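Local coordinates for protein 2,3-dimethylmalate lyase (Aspergillus niger, PDB 3FA4) that is a lyase of the phosphoenolpyruvate phosphomutase family, built on a TIM barrel that holds a magnesium ion, at residues B[209-214]-B[235-240]; B[112-117]-B[138-143]; B[103-108]-B[151-156]; B[30-35]-B[276-281]. All coordinates share one frame; numbering follows the deposited sequence.

How the interactions relate
Interaction 1 lies closest to the centre of the chain: two barrel strands joined by backbone bonds, with mostly apolar side chains on both faces. Interactions 2 and 3 work further out on the barrel wall, interaction 2 using helix 134-151 and interaction 3 the chain that leaves it; they touch where F112 of one meets I155 and Y104 of the other. Interaction 2 secures the chain after a strand with an arginine gripping carbonyls, whereas interaction 3 joins the end of helix 94-107 to the connection before strand 156-161 through a serine pair and isoleucine methyls, and both border the third subunit. Interaction 4 is the most peripheral, an arginine laid over a peptide beside the second subunit, tying the C-terminal helices to helix 28-37.

Interaction 1: residues B[209-214]-B[235-240]; sequences PLLLNM and IIIFPF
L211, L212 and N213 pair with I235, I236 and I237 as neighbouring parallel strands of the barrel wall, in a buried contact near the centre of the chain. Four backbone bonds alternate between the two: I235 N to L210 O, L212 N to I235 O (2.8 Å), I237 N to L212 O and M214 N to I237 O. L211, N213, I235 and I237 face the barrel interior. There L211 CD1 packs on I235 CG2 at 3.6 Å, and CD2 meets I237 CD1 at 3.7 Å, the two side chains crossing at about a right angle. The carboxamide of N213, with CG anti to the backbone N (chi1 -173°), leans over I237 and puts OD1 3.0 Å from P239 CG, buried without a polar partner, while ND2 bonds to E190. On the outer face L212 and I236 lie side by side, CD2 to CD1 4.0 Å, under A228 of helix 225-231. M214 CB rests against F238 CD2, and a water links M214 O to F240 N. Strand 211-213, helix 225-231 and strand 235-238 form a beta-alpha-beta unit, and backbone bonds of P209 and L211 with G187 continue the wall into strand 186-189, closing the TIM barrel.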
loop_
_atom_site.group_PDB
_atom_site.type_symbol
_atom_site.label_atom_id
_atom_site.label_comp_id
_atom_site.label_asym_id
_atom_site.label_seq_id
_atom_site.Cartn_x
_atom_site.Cartn_y
_atom_site.Cartn_z
ATOM N N PRO B 209 -25.441 14.472 20.292
ATOM C CA PRO B 209 -24.610 13.481 20.960
ATOM C C PRO B 209 -23.190 13.949 21.136
ATOM O O PRO B 209 -22.593 14.581 20.234
ATOM C CB PRO B 209 -24.664 12.244 20.030
ATOM C CG PRO B 209 -25.813 12.465 19.179
ATOM C CD PRO B 209 -25.958 13.944 19.021
ATOM N N LEU B 210 -22.654 13.677 22.304
ATOM C CA LEU B 210 -21.277 13.957 22.556
ATOM C C LEU B 210 -20.490 12.770 22.984
ATOM O O LEU B 210 -21.033 11.800 23.418
ATOM C CB LEU B 210 -21.082 15.145 23.476
ATOM C CG LEU B 210 -21.901 16.422 23.312
ATOM C CD1 LEU B 210 -21.711 17.295 24.456
ATOM C CD2 LEU B 210 -21.548 17.148 22.098
ATOM N N LEU B 211 -19.190 12.874 22.792
ATOM C CA LEU B 211 -18.256 11.804 22.957
ATOM C C LEU B 211 -17.265 12.274 23.981
ATOM O O LEU B 211 -16.698 13.312 23.830
ATOM C CB LEU B 211 -17.520 11.527 21.652
ATOM C CG LEU B 211 -16.414 10.480 21.555
ATOM C CD1 LEU B 211 -16.370 9.938 20.209
ATOM C CD2 LEU B 211 -15.084 10.958 21.942
ATOM N N LEU B 212 -17.071 11.504 25.028
ATOM C CA LEU B 212 -15.998 11.742 25.951
ATOM C C LEU B 212 -14.726 10.993 25.635
ATOM O O LEU B 212 -14.717 9.812 25.533
ATOM C CB LEU B 212 -16.437 11.486 27.379
ATOM C CG LEU B 212 -15.431 11.531 28.518
ATOM C CD1 LEU B 212 -14.930 12.867 28.753
ATOM C CD2 LEU B 212 -16.017 10.964 29.729
ATOM N N ASN B 213 -13.642 11.712 25.504
ATOM C CA ASN B 213 -12.341 11.080 25.398
ATOM C C ASN B 213 -11.592 10.789 26.735
ATOM O O ASN B 213 -10.983 11.679 27.402
ATOM C CB ASN B 213 -11.442 11.849 24.451
ATOM C CG ASN B 213 -10.134 11.117 24.186
ATOM O OD1 ASN B 213 -10.034 9.854 24.225
ATOM N ND2 ASN B 213 -9.100 11.912 23.917
ATOM N N MET B 214 -11.609 9.514 27.116
ATOM C CA MET B 214 -11.112 9.137 28.416
ATOM C C MET B 214 -9.727 8.502 28.338
ATOM O O MET B 214 -9.547 7.290 28.379
ATOM C CB MET B 214 -12.112 8.201 29.133
ATOM C CG MET B 214 -11.832 8.024 30.635
ATOM S SD MET B 214 -12.015 9.571 31.492
ATOM C CE MET B 214 -10.331 10.173 31.514
ATOM N N ILE B 235 -21.127 8.582 23.801
ATOM C CA ILE B 235 -20.002 7.708 23.485
ATOM C C ILE B 235 -18.896 8.012 24.459
ATOM O O ILE B 235 -18.594 9.211 24.779
ATOM C CB ILE B 235 -19.531 7.931 22.014
ATOM C CG1 ILE B 235 -20.726 7.838 21.049
ATOM C CG2 ILE B 235 -18.213 7.145 21.662
ATOM C CD1 ILE B 235 -20.485 8.420 19.641
ATOM N N ILE B 236 -18.292 6.925 24.937
ATOM C CA ILE B 236 -16.988 7.001 25.611
ATOM C C ILE B 236 -15.970 6.101 24.885
ATOM O O ILE B 236 -16.287 4.971 24.470
ATOM C CB ILE B 236 -17.134 6.647 27.154
ATOM C CG1 ILE B 236 -15.888 7.080 27.963
ATOM C CG2 ILE B 236 -17.473 5.150 27.323
ATOM C CD1 ILE B 236 -16.085 6.950 29.497
ATOM N N ILE B 237 -14.751 6.619 24.757
ATOM C CA ILE B 237 -13.626 5.970 24.073
ATOM C C ILE B 237 -12.501 5.949 25.033
ATOM O O ILE B 237 -12.479 6.749 25.912
ATOM C CB ILE B 237 -13.245 6.616 22.663
ATOM C CG1 ILE B 237 -12.696 8.053 22.808
ATOM C CG2 ILE B 237 -14.436 6.464 21.667
ATOM C CD1 ILE B 237 -12.220 8.640 21.538
ATOM N N PHE B 238 -11.621 4.963 24.943
ATOM C CA PHE B 238 -10.508 4.867 25.828
ATOM C C PHE B 238 -9.334 4.514 24.992
ATOM O O PHE B 238 -8.974 3.356 24.990
ATOM C CB PHE B 238 -10.651 3.733 26.885
ATOM C CG PHE B 238 -11.952 3.718 27.640
ATOM C CD1 PHE B 238 -13.047 2.992 27.161
ATOM C CD2 PHE B 238 -12.065 4.349 28.879
ATOM C CE1 PHE B 238 -14.227 2.964 27.863
ATOM C CE2 PHE B 238 -13.257 4.310 29.578
ATOM C CZ PHE B 238 -14.316 3.615 29.064
ATOM N N PRO B 239 -8.677 5.491 24.338
ATOM C CA PRO B 239 -7.663 5.241 23.338
ATOM C C PRO B 239 -6.436 4.421 23.782
ATOM O O PRO B 239 -5.711 3.835 22.942
ATOM C CB PRO B 239 -7.223 6.679 22.948
ATOM C CG PRO B 239 -8.283 7.566 23.342
ATOM C CD PRO B 239 -8.916 6.947 24.515
ATOM N N PHE B 240 -6.144 4.441 25.085
ATOM C CA PHE B 240 -5.040 3.641 25.679
ATOM C C PHE B 240 -5.388 2.309 26.387
ATOM O O PHE B 240 -4.546 1.722 27.027
ATOM C CB PHE B 240 -4.273 4.513 26.617
ATOM C CG PHE B 240 -3.209 5.227 25.962
ATOM C CD1 PHE B 240 -3.515 6.244 25.046
ATOM C CD2 PHE B 240 -1.906 4.905 26.237
ATOM C CE1 PHE B 240 -2.525 6.912 24.368
ATOM C CE2 PHE B 240 -0.896 5.547 25.599
ATOM C CZ PHE B 240 -1.198 6.570 24.647
HETATM O O HOH W 1 -7.475 5.444 27.725
#

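Interaction 2: residues B[112-117]-B[138-143]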
loop_
_atom_site.group_PDB
_atom_site.type_symbol
_atom_site.label_atom_id
_atom_site.label_comp_id
_atom_site.label_asym_id
_atom_site.label_seq_id
_atom_site.Cartn_x
_atom_site.Cartn_y
_atom_site.Cartn_z
ATOM N N PHE B 112 -15.922 8.542 12.069
ATOM C CA PHE B 112 -14.503 8.991 12.139
ATOM C C PHE B 112 -14.502 10.370 12.716
ATOM O O PHE B 112 -15.434 11.117 12.483
ATOM C CB PHE B 112 -13.819 9.027 10.744
ATOM C CG PHE B 112 -14.542 9.840 9.702
ATOM C CD1 PHE B 112 -14.253 11.180 9.518
ATOM C CD2 PHE B 112 -15.478 9.261 8.878
ATOM C CE1 PHE B 112 -14.889 11.926 8.516
ATOM C CE2 PHE B 112 -16.144 9.997 7.901
ATOM C CZ PHE B 112 -15.841 11.333 7.714
ATOM N N HIS B 113 -13.515 10.737 13.510
ATOM C CA HIS B 113 -13.493 12.170 13.854
ATOM C C HIS B 113 -12.559 13.045 13.008
ATOM O O HIS B 113 -11.528 12.595 12.625
ATOM C CB HIS B 113 -13.302 12.465 15.365
ATOM C CG HIS B 113 -12.185 11.718 16.014
ATOM N ND1 HIS B 113 -10.850 12.104 15.905
ATOM C CD2 HIS B 113 -12.199 10.625 16.818
ATOM C CE1 HIS B 113 -10.091 11.260 16.592
ATOM N NE2 HIS B 113 -10.882 10.356 17.160
ATOM N N ILE B 114 -12.944 14.308 12.806
ATOM C CA ILE B 114 -12.143 15.345 12.081
ATOM C C ILE B 114 -11.989 16.616 12.946
ATOM O O ILE B 114 -12.967 17.092 13.507
ATOM C CB ILE B 114 -12.782 15.654 10.677
ATOM C CG1 ILE B 114 -12.116 14.775 9.633
ATOM C CG2 ILE B 114 -12.617 17.127 10.240
ATOM C CD1 ILE B 114 -12.750 14.880 8.425
ATOM N N GLU B 115 -10.761 17.098 13.098
ATOM C CA GLU B 115 -10.447 18.158 14.062
ATOM C C GLU B 115 -10.038 19.499 13.417
ATOM O O GLU B 115 -9.891 19.592 12.158
ATOM C CB GLU B 115 -9.386 17.682 15.084
ATOM C CG GLU B 115 -8.036 17.432 14.499
ATOM C CD GLU B 115 -7.149 16.432 15.289
ATOM O OE1 GLU B 115 -7.489 15.245 15.390
ATOM O OE2 GLU B 115 -6.005 16.806 15.700
ATOM N N ASP B 116 -9.876 20.542 14.261
ATOM C CA ASP B 116 -9.678 21.926 13.783
ATOM C C ASP B 116 -8.179 22.396 13.767
ATOM O O ASP B 116 -7.873 23.581 13.561
ATOM C CB ASP B 116 -10.600 22.888 14.550
ATOM C CG ASP B 116 -10.469 22.750 16.034
ATOM O OD1 ASP B 116 -9.771 21.808 16.481
ATOM O OD2 ASP B 116 -11.051 23.569 16.756
ATOM N N GLN B 117 -7.278 21.431 13.936
ATOM C CA GLN B 117 -5.859 21.686 13.894
ATOM C C GLN B 117 -5.371 21.863 12.462
ATOM O O GLN B 117 -6.098 21.570 11.502
ATOM C CB GLN B 117 -5.073 20.570 14.598
ATOM C CG GLN B 117 -5.346 20.459 16.101
ATOM C CD GLN B 117 -4.210 19.767 16.838
ATOM O OE1 GLN B 117 -3.214 20.371 17.147
ATOM N NE2 GLN B 117 -4.373 18.508 17.125
ATOM N N VAL B 138 -15.011 24.425 9.383
ATOM C CA VAL B 138 -16.388 24.092 8.962
ATOM C C VAL B 138 -16.330 23.650 7.526
ATOM O O VAL B 138 -17.129 22.851 7.088
ATOM C CB VAL B 138 -17.325 25.352 9.021
ATOM C CG1 VAL B 138 -18.706 25.058 8.446
ATOM C CG2 VAL B 138 -17.410 25.902 10.435
ATOM N N THR B 139 -15.353 24.167 6.794
ATOM C CA THR B 139 -15.097 23.696 5.439
ATOM C C THR B 139 -14.776 22.188 5.344
ATOM O O THR B 139 -15.119 21.560 4.363
ATOM C CB THR B 139 -14.015 24.557 4.841
ATOM O OG1 THR B 139 -14.637 25.692 4.247
ATOM C CG2 THR B 139 -13.164 23.832 3.853
ATOM N N ARG B 140 -14.125 21.625 6.362
ATOM C CA ARG B 140 -13.768 20.211 6.383
ATOM C C ARG B 140 -14.999 19.453 6.776
ATOM O O ARG B 140 -15.317 18.441 6.169
ATOM C CB ARG B 140 -12.671 19.954 7.383
ATOM C CG ARG B 140 -11.423 20.825 7.174
ATOM C CD ARG B 140 -10.444 20.567 8.318
ATOM N NE ARG B 140 -9.119 21.131 8.058
ATOM C CZ ARG B 140 -8.219 21.335 9.001
ATOM N NH1 ARG B 140 -8.505 20.968 10.272
ATOM N NH2 ARG B 140 -7.025 21.832 8.668
ATOM N N ILE B 141 -15.718 19.970 7.770
ATOM C CA ILE B 141 -17.053 19.418 8.158
ATOM C C ILE B 141 -18.038 19.286 7.008
ATOM O O ILE B 141 -18.524 18.210 6.787
ATOM C CB ILE B 141 -17.678 20.112 9.390
ATOM C CG1 ILE B 141 -16.665 20.140 10.550
ATOM C CG2 ILE B 141 -18.959 19.398 9.822
ATOM C CD1 ILE B 141 -16.083 18.769 10.957
ATOM N N ARG B 142 -18.269 20.360 6.285
ATOM C CA ARG B 142 -19.190 20.424 5.161
ATOM C C ARG B 142 -18.833 19.449 4.062
ATOM O O ARG B 142 -19.642 18.738 3.625
ATOM C CB ARG B 142 -19.331 21.862 4.642
ATOM C CG ARG B 142 -20.618 22.175 3.874
ATOM C CD ARG B 142 -21.056 23.651 3.860
ATOM N NE ARG B 142 -20.410 24.431 4.878
ATOM C CZ ARG B 142 -19.649 25.496 4.670
ATOM N NH1 ARG B 142 -19.438 25.991 3.477
ATOM N NH2 ARG B 142 -19.090 26.083 5.683
ATOM N N ALA B 143 -17.577 19.398 3.694
ATOM C CA ALA B 143 -17.033 18.504 2.657
ATOM C C ALA B 143 -17.201 17.001 2.962
ATOM O O ALA B 143 -17.385 16.197 2.063
ATOM C CB ALA B 143 -15.551 18.838 2.408
#
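R140 of helix 134-151 reaches across to the carbonyls of E115 and Q117, in the segment that leads on from strand 111-114, and this polar grip is the tight part of the contact. CG stands anti to the carbonyl carbon (chi1 -55°) and the chain runs extended from there to NE, carrying the guanidinium out to the loop. Its two terminal nitrogens close end-on upon a single atom: NH1 meets Q117 O at 2.8 Å and NH2 meets the same Q117 O at 3.0 Å. The oxygen lies in the guanidinium plane and both donors lie in its carbonyl plane, a forked arrangement that fixes the rotation of the group. NH1 also makes a weak bond to E115 O at 2.7 Å, bent to 127° at the hydrogen. The loop held in this way follows the C-terminal end of a barrel strand, where TIM barrels carry their active sites; the E115 side chain comes within about 4 Å of the magnesium ion, and Q117 NE2 bonds to E115 OE2 at 2.8 Å. D116 turns elsewhere, to T161 and R175. The apolar part is looser. I114 CG2 touches I141 CD1 at 3.9 Å and R140 CB at 4.0 Å, with the backbones standing well apart, and its neighbours are V97 of helix 94-107 and, for I141, A159 of strand 156-161. V138 and R142, pointing away from the strand, are partly exposed, though R142 also packs on G292 of the third subunit, while T139 and A143 border A290 and G291 of that subunit.

Interaction 3: residues B[103-108]-B[151-156]; sequences QYSRSG and IGSDIV
S105, in the last turn of helix 94-107, comes within 6.0 Å of I155, CA to CA, where the irregular chain after helix 134-151 passes on its way to strand 156-161. Both helices end in Schellman motifs, at G108 and G152, and the two chain ends then lead into adjacent barrel strands. S153 OG donates to S105 OG at 3.1 Å and in turn accepts from I155 N at 3.1 Å in a nearly straight bond (170°), the ST turn that shapes the connection. S105 OG bonds to T101 O one turn back in its helix, which continues the chain of hydroxyls into the backbone. This is the alpha-to-beta side of the TIM barrel, the end away from that where strands carry the active site. Methyl groups pack against S105. I151 CD1 lies 3.8 Å from S105 CB, while I155 spreads its branches: CG2, in the crowded position between backbone N and carbonyl carbon, meets S105 OG at 3.5 Å, and CD1 of I155, on the branch anti to the N, packs on Y104 CB at 3.7 Å. Y104 OH bonds to the backbone O of D86, a residue of the magnesium site. M2 of the third subunit packs on S105 and S153.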
loop_
_atom_site.group_PDB
_atom_site.type_symbol
_atom_site.label_atom_id
_atom_site.label_comp_id
_atom_site.label_asym_id
_atom_site.label_seq_id
_atom_site.Cartn_x
_atom_site.Cartn_y
_atom_site.Cartn_z
ATOM N N GLN B 103 -13.536 6.572 0.974
ATOM C CA GLN B 103 -12.672 5.467 1.337
ATOM C C GLN B 103 -12.950 4.842 2.717
ATOM O O GLN B 103 -13.042 3.635 2.825
ATOM C CB GLN B 103 -11.223 5.921 1.259
ATOM C CG GLN B 103 -10.775 6.130 -0.135
ATOM C CD GLN B 103 -9.331 6.335 -0.242
ATOM O OE1 GLN B 103 -8.589 5.822 0.588
ATOM N NE2 GLN B 103 -8.881 7.046 -1.292
ATOM N N TYR B 104 -13.064 5.631 3.772
ATOM C CA TYR B 104 -13.583 5.123 5.064
ATOM C C TYR B 104 -14.958 4.468 4.949
ATOM O O TYR B 104 -15.190 3.426 5.534
ATOM C CB TYR B 104 -13.658 6.255 6.107
ATOM C CG TYR B 104 -12.369 6.516 6.920
ATOM C CD1 TYR B 104 -11.131 6.497 6.321
ATOM C CD2 TYR B 104 -12.431 6.818 8.309
ATOM C CE1 TYR B 104 -9.960 6.768 7.069
ATOM C CE2 TYR B 104 -11.275 7.077 9.060
ATOM C CZ TYR B 104 -10.061 7.040 8.412
ATOM O OH TYR B 104 -8.945 7.275 9.116
ATOM N N SER B 105 -15.880 5.072 4.216
ATOM C CA SER B 105 -17.193 4.482 4.022
ATOM C C SER B 105 -17.148 3.129 3.337
ATOM O O SER B 105 -17.656 2.169 3.899
ATOM C CB SER B 105 -18.071 5.432 3.223
ATOM O OG SER B 105 -18.056 6.666 3.906
ATOM N N ARG B 106 -16.571 3.061 2.118
ATOM C CA ARG B 106 -16.306 1.776 1.404
ATOM C C ARG B 106 -15.624 0.705 2.238
ATOM O O ARG B 106 -15.911 -0.444 2.075
ATOM C CB ARG B 106 -15.487 2.005 0.114
ATOM C CG ARG B 106 -16.260 2.753 -0.926
ATOM C CD ARG B 106 -15.620 2.659 -2.339
ATOM N NE ARG B 106 -14.216 3.069 -2.366
ATOM C CZ ARG B 106 -13.844 4.299 -2.678
ATOM N NH1 ARG B 106 -14.785 5.209 -2.969
ATOM N NH2 ARG B 106 -12.546 4.622 -2.725
ATOM N N SER B 107 -14.673 1.088 3.095
ATOM C CA SER B 107 -14.003 0.217 4.074
ATOM C C SER B 107 -14.845 -0.331 5.225
ATOM O O SER B 107 -14.463 -1.263 5.871
ATOM C CB SER B 107 -12.889 0.975 4.718
ATOM O OG SER B 107 -11.874 1.275 3.784
ATOM N N GLY B 108 -15.961 0.279 5.506
ATOM C CA GLY B 108 -16.886 -0.238 6.498
ATOM C C GLY B 108 -16.706 0.418 7.834
ATOM O O GLY B 108 -17.260 -0.067 8.841
ATOM N N ILE B 151 -22.562 9.713 -1.852
ATOM C CA ILE B 151 -22.464 8.237 -2.024
ATOM C C ILE B 151 -23.456 7.422 -1.200
ATOM O O ILE B 151 -23.404 6.189 -1.246
ATOM C CB ILE B 151 -21.012 7.710 -1.875
ATOM C CG1 ILE B 151 -20.466 8.038 -0.469
ATOM C CG2 ILE B 151 -20.159 8.256 -3.048
ATOM C CD1 ILE B 151 -19.318 7.241 0.073
ATOM N N GLY B 152 -24.415 8.107 -0.556
ATOM C CA GLY B 152 -25.501 7.477 0.178
ATOM C C GLY B 152 -24.996 6.784 1.419
ATOM O O GLY B 152 -25.548 5.804 1.877
ATOM N N SER B 153 -23.932 7.313 1.997
ATOM C CA SER B 153 -23.266 6.653 3.117
ATOM C C SER B 153 -23.698 7.218 4.433
ATOM O O SER B 153 -23.822 8.440 4.571
ATOM C CB SER B 153 -21.781 6.797 2.962
ATOM O OG SER B 153 -21.162 6.555 4.194
ATOM N N ASP B 154 -23.962 6.325 5.379
ATOM C CA ASP B 154 -24.404 6.626 6.746
ATOM C C ASP B 154 -23.217 6.771 7.704
ATOM O O ASP B 154 -23.408 6.836 8.900
ATOM C CB ASP B 154 -25.176 5.453 7.316
ATOM C CG ASP B 154 -26.609 5.351 6.803
ATOM O OD1 ASP B 154 -27.140 6.370 6.345
ATOM O OD2 ASP B 154 -27.211 4.242 6.906
ATOM N N ILE B 155 -21.982 6.791 7.203
ATOM C CA ILE B 155 -20.867 6.974 8.096
ATOM C C ILE B 155 -21.215 8.194 8.997
ATOM O O ILE B 155 -21.788 9.155 8.514
ATOM C CB ILE B 155 -19.488 7.100 7.294
ATOM C CG1 ILE B 155 -18.281 6.855 8.250
ATOM C CG2 ILE B 155 -19.434 8.409 6.555
ATOM C CD1 ILE B 155 -16.978 6.632 7.604
ATOM N N VAL B 156 -20.894 8.093 10.296
ATOM C CA VAL B 156 -21.130 9.084 11.355
ATOM C C VAL B 156 -19.964 10.102 11.428
ATOM O O VAL B 156 -18.848 9.734 11.651
ATOM C CB VAL B 156 -21.443 8.310 12.726
ATOM C CG1 VAL B 156 -21.375 9.196 13.969
ATOM C CG2 VAL B 156 -22.821 7.639 12.663
#

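Interaction 4: residues B[30-35]-B[276-281]; sequences SARVAL and RVCGLD
R32 turns its side chain over C278 and G279 by a bend: CG lies anti to the carbonyl carbon (chi1 -63°), chi2 swings to -78°, and the rest of the chain then runs extended to the guanidinium. The aliphatic part passes V277 O, with CD of R32 3.4 Å from that oxygen, while CB of R32 touches V277 CG1 at 4.1 Å. Further out, the flat guanidinium lies with one face over the peptide that joins C278 to G279. C278 O sits 3.3 Å above its plane and G279 N 3.8 Å, both offset toward the rim. G279 has positive phi and is the C-prime residue of a Schellman motif that ends helix 271-277; it also stands at the N-cap position of helix 280-289, and having no side chain it leaves room for NH1 above it. V33 CG2 adds a slight contact with V277 CG1. The contact thus brings the junction of two C-terminal helices against helix 28-37 of the barrel, beside the second subunit: Q56 of that subunit packs on R32 and C278, and its M250 and R251 lie against S30 and V33. R32 NH2 makes no bond to nearby C278 O, the angle being poor; it bonds to G55 O of the second subunit. NH2 thus serves the subunit interface, and the C-terminal turn is met by one face of the cation, an attraction probably of dispersion and charge-dipole character.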
loop_
_atom_site.group_PDB
_atom_site.type_symbol
_atom_site.label_atom_id
_atom_site.label_comp_id
_atom_site.label_asym_id
_atom_site.label_seq_id
_atom_site.Cartn_x
_atom_site.Cartn_y
_atom_site.Cartn_z
ATOM N N SER B 30 -5.004 -6.297 19.079
ATOM C CA SER B 30 -5.741 -5.549 20.078
ATOM C C SER B 30 -7.214 -5.577 19.783
ATOM O O SER B 30 -7.998 -5.673 20.693
ATOM C CB SER B 30 -5.273 -4.126 20.153
ATOM O OG SER B 30 -5.018 -3.612 18.886
ATOM N N ALA B 31 -7.551 -5.434 18.497
ATOM C CA ALA B 31 -8.918 -5.575 17.979
ATOM C C ALA B 31 -9.536 -6.937 18.291
ATOM O O ALA B 31 -10.655 -6.975 18.784
ATOM C CB ALA B 31 -8.955 -5.266 16.517
ATOM N N ARG B 32 -8.797 -8.045 18.077
ATOM C CA ARG B 32 -9.257 -9.396 18.434
ATOM C C ARG B 32 -9.437 -9.577 19.918
ATOM O O ARG B 32 -10.464 -10.147 20.336
ATOM C CB ARG B 32 -8.295 -10.498 17.995
ATOM C CG ARG B 32 -8.100 -10.605 16.560
ATOM C CD ARG B 32 -9.274 -11.290 16.024
ATOM N NE ARG B 32 -9.073 -11.599 14.615
ATOM C CZ ARG B 32 -9.888 -12.371 13.899
ATOM N NH1 ARG B 32 -10.979 -12.926 14.438
ATOM N NH2 ARG B 32 -9.601 -12.592 12.639
ATOM N N VAL B 33 -8.435 -9.167 20.714
ATOM C CA VAL B 33 -8.552 -9.193 22.205
ATOM C C VAL B 33 -9.787 -8.432 22.762
ATOM O O VAL B 33 -10.567 -8.958 23.556
ATOM C CB VAL B 33 -7.269 -8.731 22.874
ATOM C CG1 VAL B 33 -7.387 -8.791 24.324
ATOM C CG2 VAL B 33 -6.025 -9.583 22.388
ATOM N N ALA B 34 -9.980 -7.198 22.313
ATOM C CA ALA B 34 -11.119 -6.386 22.737
ATOM C C ALA B 34 -12.461 -7.012 22.317
ATOM O O ALA B 34 -13.431 -7.003 23.097
ATOM C CB ALA B 34 -10.984 -4.977 22.138
ATOM N N LEU B 35 -12.552 -7.499 21.076
ATOM C CA LEU B 35 -13.745 -8.191 20.642
ATOM C C LEU B 35 -14.080 -9.479 21.503
ATOM O O LEU B 35 -15.247 -9.741 21.784
ATOM C CB LEU B 35 -13.617 -8.552 19.159
ATOM C CG LEU B 35 -14.263 -7.735 18.022
ATOM C CD1 LEU B 35 -15.020 -6.464 18.415
ATOM C CD2 LEU B 35 -13.288 -7.536 16.810
ATOM N N ARG B 276 -5.903 -19.068 17.547
ATOM C CA ARG B 276 -7.311 -19.031 17.948
ATOM C C ARG B 276 -7.821 -17.641 18.301
ATOM O O ARG B 276 -8.928 -17.276 17.969
ATOM C CB ARG B 276 -7.602 -19.994 19.102
ATOM C CG ARG B 276 -7.646 -21.458 18.664
ATOM C CD ARG B 276 -7.976 -22.328 19.849
ATOM N NE ARG B 276 -7.094 -23.492 19.989
ATOM C CZ ARG B 276 -6.294 -23.706 21.048
ATOM N NH1 ARG B 276 -6.216 -22.825 22.050
ATOM N NH2 ARG B 276 -5.552 -24.806 21.104
ATOM N N VAL B 277 -7.021 -16.875 19.016
ATOM C CA VAL B 277 -7.342 -15.507 19.357
ATOM C C VAL B 277 -7.626 -14.765 18.064
ATOM O O VAL B 277 -8.581 -13.964 18.020
ATOM C CB VAL B 277 -6.155 -14.848 20.159
ATOM C CG1 VAL B 277 -6.079 -13.339 19.934
ATOM C CG2 VAL B 277 -6.265 -15.219 21.689
ATOM N N CYS B 278 -6.783 -15.035 17.040
ATOM C CA CYS B 278 -6.940 -14.519 15.706
ATOM C C CYS B 278 -7.883 -15.281 14.785
ATOM O O CYS B 278 -7.750 -15.217 13.575
ATOM C CB CYS B 278 -5.597 -14.349 15.032
ATOM S SG CYS B 278 -4.593 -13.154 15.899
ATOM N N GLY B 279 -8.881 -15.949 15.339
ATOM C CA GLY B 279 -9.903 -16.569 14.501
ATOM C C GLY B 279 -9.479 -17.682 13.535
ATOM O O GLY B 279 -9.974 -17.721 12.404
ATOM N N LEU B 280 -8.613 -18.595 13.985
ATOM C CA LEU B 280 -8.274 -19.850 13.264
ATOM C C LEU B 280 -9.485 -20.655 12.927
ATOM O O LEU B 280 -9.647 -21.042 11.791
ATOM C CB LEU B 280 -7.388 -20.778 14.110
ATOM C CG LEU B 280 -6.736 -22.002 13.439
ATOM C CD1 LEU B 280 -6.008 -21.648 12.147
ATOM C CD2 LEU B 280 -5.731 -22.685 14.377
ATOM N N ASP B 281 -10.290 -20.972 13.952
ATOM C CA ASP B 281 -11.401 -21.909 13.824
ATOM C C ASP B 281 -12.299 -21.451 12.681
ATOM O O ASP B 281 -12.561 -22.245 11.777
ATOM C CB ASP B 281 -12.222 -22.086 15.141
ATOM C CG ASP B 281 -11.357 -22.562 16.382
ATOM O OD1 ASP B 281 -10.547 -23.533 16.298
ATOM O OD2 ASP B 281 -11.537 -21.931 17.476
#